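Local coordinates for protein glycerate dehydrogenase/glyoxylate reductase (Thermus thermophilus, PDB 2CUK) that probably reduces glyoxylate and hydroxypyruvate with a nicotinamide cofactor, as a member of the D-isomer specific 2-hydroxyacid dehydrogenase family, at residues Thr201-Pro205 / Glu206-Leu210; Ala232-Thr236 / Glu237-Glu241. All coordinates share one frame; numbering follows the deposited sequence.

Interactions 1 and 2 are both local contacts in the NAD-binding domain, on connections that leave neighbouring strands of its parallel sheet, 196-199 and 224-227. Their centres lie about 13 Å apart. Each is partly buried, but interaction 1 keeps more of its residues at the surface and is a loop held by its own hydroxyls, whereas interaction 2 opens a regular helix with a carboxylate cap and main-chain bonds. The two also touch directly. R209 N probably donates a hydrogen bond to A232 O at 2.7 Å, and L203 CD2 packs on A232 CB, while the methyls of L233 pack on the carbonyl oxygens of T201 and T207, so the loops lie against each other.

Interaction 1: Thr201-Pro205 / Glu206-Leu210; sequences TPLTP and ETHRL
L203 brings its CD1 methyl to the edge of the H208 ring, near the ring plane and 4.1 Å from ND1, while R209 CG lies over the centre of one face. A second flat group, the E206 carboxylate, is met from above its plane by the hydroxyl of T204, whose OG1 donates to OE1 at 3.0 Å. A bend at chi2 (75°) folds E206 back over the turn, and its OE2 then lies 3.2 Å from P205 CB. At the centre is T207. Its OG1 sits between the backbone N and the carbonyl carbon (chi1 58°), turned back to accept from T204 N at 2.7 Å and donate to P202 O, in the carbonyl plane and on a lone pair. Threonine suits this buried place because one hydroxyl serves both backbone groups while CG2 meets T201 CG2 tip to tip at 4.1 Å. T207 N closes the turn on T204 O at 2.9 Å; P205, with phi held near -54° and no N-H to satisfy, suits the first corner. A type II turn from T207 to L210 follows. The loop leaves the C-terminal end of strand 196-199, in the parallel sheet of the Rossmann-type NAD-binding domain, for helix 213-216, where L210 O accepts from R215; L203 packs on R230 and H208 on A232 in the loop after strand 224-227.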
# COMPACT_ATOMS: atom_id res chain seq x y z
N THR A 201 -19.13 -0.51 -8.06
CA THR A 201 -20.36 -0.41 -8.84
C THR A 201 -20.86 1.03 -8.83
O THR A 201 -20.73 1.73 -7.83
CB THR A 201 -21.46 -1.35 -8.26
OG1 THR A 201 -22.59 -1.36 -9.14
CG2 THR A 201 -21.90 -0.87 -6.88
N PRO A 202 -21.43 1.48 -9.95
CA PRO A 202 -21.94 2.86 -10.02
C PRO A 202 -23.06 3.12 -9.02
O PRO A 202 -23.76 2.20 -8.60
CB PRO A 202 -22.40 2.98 -11.47
CG PRO A 202 -22.76 1.58 -11.84
CD PRO A 202 -21.64 0.78 -11.22
N LEU A 203 -23.22 4.37 -8.63
CA LEU A 203 -24.26 4.75 -7.69
C LEU A 203 -25.57 4.99 -8.44
O LEU A 203 -25.61 5.76 -9.40
CB LEU A 203 -23.87 6.01 -6.93
CG LEU A 203 -24.93 6.61 -6.01
CD1 LEU A 203 -25.32 5.61 -4.94
CD2 LEU A 203 -24.38 7.88 -5.38
N THR A 204 -26.63 4.32 -8.00
CA THR A 204 -27.95 4.46 -8.61
C THR A 204 -28.99 4.25 -7.50
O THR A 204 -28.64 3.89 -6.38
CB THR A 204 -28.20 3.38 -9.69
OG1 THR A 204 -28.28 2.09 -9.07
CG2 THR A 204 -27.08 3.37 -10.72
N PRO A 205 -30.27 4.47 -7.81
CA PRO A 205 -31.31 4.28 -6.79
C PRO A 205 -31.22 2.89 -6.17
O PRO A 205 -31.48 2.71 -4.98
CB PRO A 205 -32.60 4.48 -7.57
CG PRO A 205 -32.21 5.55 -8.56
CD PRO A 205 -30.85 5.04 -9.04
N GLU A 206 -30.82 1.91 -6.98
CA GLU A 206 -30.71 0.53 -6.53
C GLU A 206 -29.49 0.26 -5.64
O GLU A 206 -29.53 -0.64 -4.80
CB GLU A 206 -30.67 -0.40 -7.75
CG GLU A 206 -31.83 -0.23 -8.72
CD GLU A 206 -31.71 1.02 -9.58
OE1 GLU A 206 -30.77 1.10 -10.40
OE2 GLU A 206 -32.56 1.93 -9.44
N THR A 207 -28.42 1.03 -5.82
CA THR A 207 -27.21 0.83 -5.03
C THR A 207 -27.04 1.86 -3.93
O THR A 207 -26.07 1.80 -3.17
CB THR A 207 -25.95 0.84 -5.92
OG1 THR A 207 -25.87 2.09 -6.62
CG2 THR A 207 -25.98 -0.31 -6.91
N HIS A 208 -27.96 2.81 -3.84
CA HIS A 208 -27.87 3.84 -2.81
C HIS A 208 -27.83 3.14 -1.44
O HIS A 208 -28.78 2.45 -1.06
CB HIS A 208 -29.06 4.79 -2.89
CG HIS A 208 -28.96 5.98 -1.98
ND1 HIS A 208 -27.89 6.85 -2.02
CD2 HIS A 208 -29.78 6.43 -1.01
CE1 HIS A 208 -28.06 7.79 -1.11
NE2 HIS A 208 -29.20 7.56 -0.48
N ARG A 209 -26.73 3.30 -0.73
CA ARG A 209 -26.54 2.68 0.57
C ARG A 209 -26.75 1.16 0.52
O ARG A 209 -27.40 0.58 1.39
CB ARG A 209 -27.47 3.33 1.60
CG ARG A 209 -27.01 4.73 1.95
CD ARG A 209 -27.95 5.47 2.88
NE ARG A 209 -27.43 6.81 3.15
CZ ARG A 209 -28.06 7.72 3.88
NH1 ARG A 209 -29.24 7.45 4.43
NH2 ARG A 209 -27.51 8.91 4.08
N LEU A 210 -26.18 0.55 -0.50
CA LEU A 210 -26.25 -0.90 -0.68
C LEU A 210 -25.68 -1.55 0.57
O LEU A 210 -26.23 -2.51 1.09
CB LEU A 210 -25.42 -1.31 -1.90
CG LEU A 210 -25.47 -2.78 -2.30
CD1 LEU A 210 -26.86 -3.11 -2.82
CD2 LEU A 210 -24.42 -3.07 -3.37

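Interaction 2: Ala232-Thr236 / Glu237-Glu241; sequences ALVDT and EALVE
The chi1 of D235 (179°) sends its carboxylate away from its own amide and forward over the first turn of the helix, where OD1 accepts from A238 N at 3.0 Å. The N-H points almost straight at the oxygen, at 164°, but comes from above the carboxylate plane. This is an N-cap: aspartate, short and with an acceptor at its end, can satisfy an amide that has no earlier carbonyl of the helix to bond. A238 sets its methyl against the cap, CB 3.6 Å from D235 CG, and a small side chain fits between that carboxylate and helix 213-216. The regular pattern starts at once, as L239 N donates to D235 O at 3.0 Å, and V240 N to T236 O. V234, just before the cap, meets L239, CG1 to CB at 4.2 Å, a hydrophobic staple; both are buried, and L239 continues onto L225 of strand 224-227 and L216. T236 turns its OG1 beside its backbone N (chi1 -52°) and bonds D256 O, tying the helix start to a neighbouring loop. The negative D235 would probably be steadied by the positive end of the helix dipole, and E237, its OE1 5.7 Å from D235 OD1, may add a like charge that the same helix end partly offsets.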
# COMPACT_ATOMS: atom_id res chain seq x y z
N ALA A 232 -21.83 7.30 -1.23
CA ALA A 232 -23.22 6.94 -0.92
C ALA A 232 -23.57 5.45 -1.01
O ALA A 232 -24.69 5.06 -0.67
CB ALA A 232 -24.17 7.75 -1.81
N LEU A 233 -22.63 4.63 -1.46
CA LEU A 233 -22.88 3.19 -1.56
C LEU A 233 -22.87 2.56 -0.16
O LEU A 233 -23.33 1.43 0.04
CB LEU A 233 -21.81 2.51 -2.41
CG LEU A 233 -21.69 2.87 -3.89
CD1 LEU A 233 -20.48 2.16 -4.50
CD2 LEU A 233 -22.97 2.47 -4.62
N VAL A 234 -22.34 3.31 0.80
CA VAL A 234 -22.22 2.84 2.18
C VAL A 234 -22.95 3.72 3.18
O VAL A 234 -22.90 4.95 3.09
CB VAL A 234 -20.73 2.81 2.61
CG1 VAL A 234 -20.61 2.31 4.04
CG2 VAL A 234 -19.93 1.92 1.66
N ASP A 235 -23.61 3.10 4.15
CA ASP A 235 -24.29 3.83 5.21
C ASP A 235 -23.18 4.12 6.22
O ASP A 235 -22.84 3.27 7.03
CB ASP A 235 -25.35 2.96 5.89
CG ASP A 235 -26.06 3.68 7.03
OD1 ASP A 235 -25.40 4.46 7.75
OD2 ASP A 235 -27.27 3.47 7.22
N THR A 236 -22.62 5.32 6.14
CA THR A 236 -21.52 5.72 7.01
C THR A 236 -21.72 5.47 8.50
O THR A 236 -20.85 4.90 9.16
CB THR A 236 -21.19 7.21 6.78
OG1 THR A 236 -21.00 7.43 5.38
CG2 THR A 236 -19.91 7.59 7.53
N GLU A 237 -22.86 5.89 9.04
CA GLU A 237 -23.11 5.71 10.46
C GLU A 237 -23.11 4.22 10.83
O GLU A 237 -22.59 3.82 11.87
CB GLU A 237 -24.47 6.32 10.80
CG GLU A 237 -24.84 6.15 12.27
CD GLU A 237 -25.57 7.39 12.75
OE1 GLU A 237 -25.77 8.29 11.95
OE2 GLU A 237 -25.94 7.43 13.92
N ALA A 238 -23.67 3.38 9.98
CA ALA A 238 -23.68 1.94 10.22
C ALA A 238 -22.27 1.36 10.18
O ALA A 238 -21.95 0.44 10.93
CB ALA A 238 -24.58 1.24 9.20
N LEU A 239 -21.43 1.89 9.30
CA LEU A 239 -20.06 1.41 9.19
C LEU A 239 -19.33 1.65 10.52
O LEU A 239 -18.58 0.79 10.98
CB LEU A 239 -19.32 2.11 8.06
CG LEU A 239 -17.86 1.67 7.87
CD1 LEU A 239 -17.80 0.16 7.61
CD2 LEU A 239 -17.23 2.44 6.71
N VAL A 240 -19.56 2.81 11.12
CA VAL A 240 -18.94 3.14 12.41
C VAL A 240 -19.33 2.07 13.43
O VAL A 240 -18.49 1.58 14.19
CB VAL A 240 -19.41 4.51 12.94
CG1 VAL A 240 -18.97 4.69 14.40
CG2 VAL A 240 -18.84 5.64 12.08
N GLU A 241 -20.61 1.71 13.44
CA GLU A 241 -21.11 0.69 14.36
C GLU A 241 -20.39 -0.64 14.18
O GLU A 241 -19.93 -1.25 15.14
CB GLU A 241 -22.61 0.49 14.14
CG GLU A 241 -23.46 1.71 14.48
CD GLU A 241 -24.93 1.53 14.09
OE1 GLU A 241 -25.38 0.37 13.95
OE2 GLU A 241 -25.64 2.55 13.94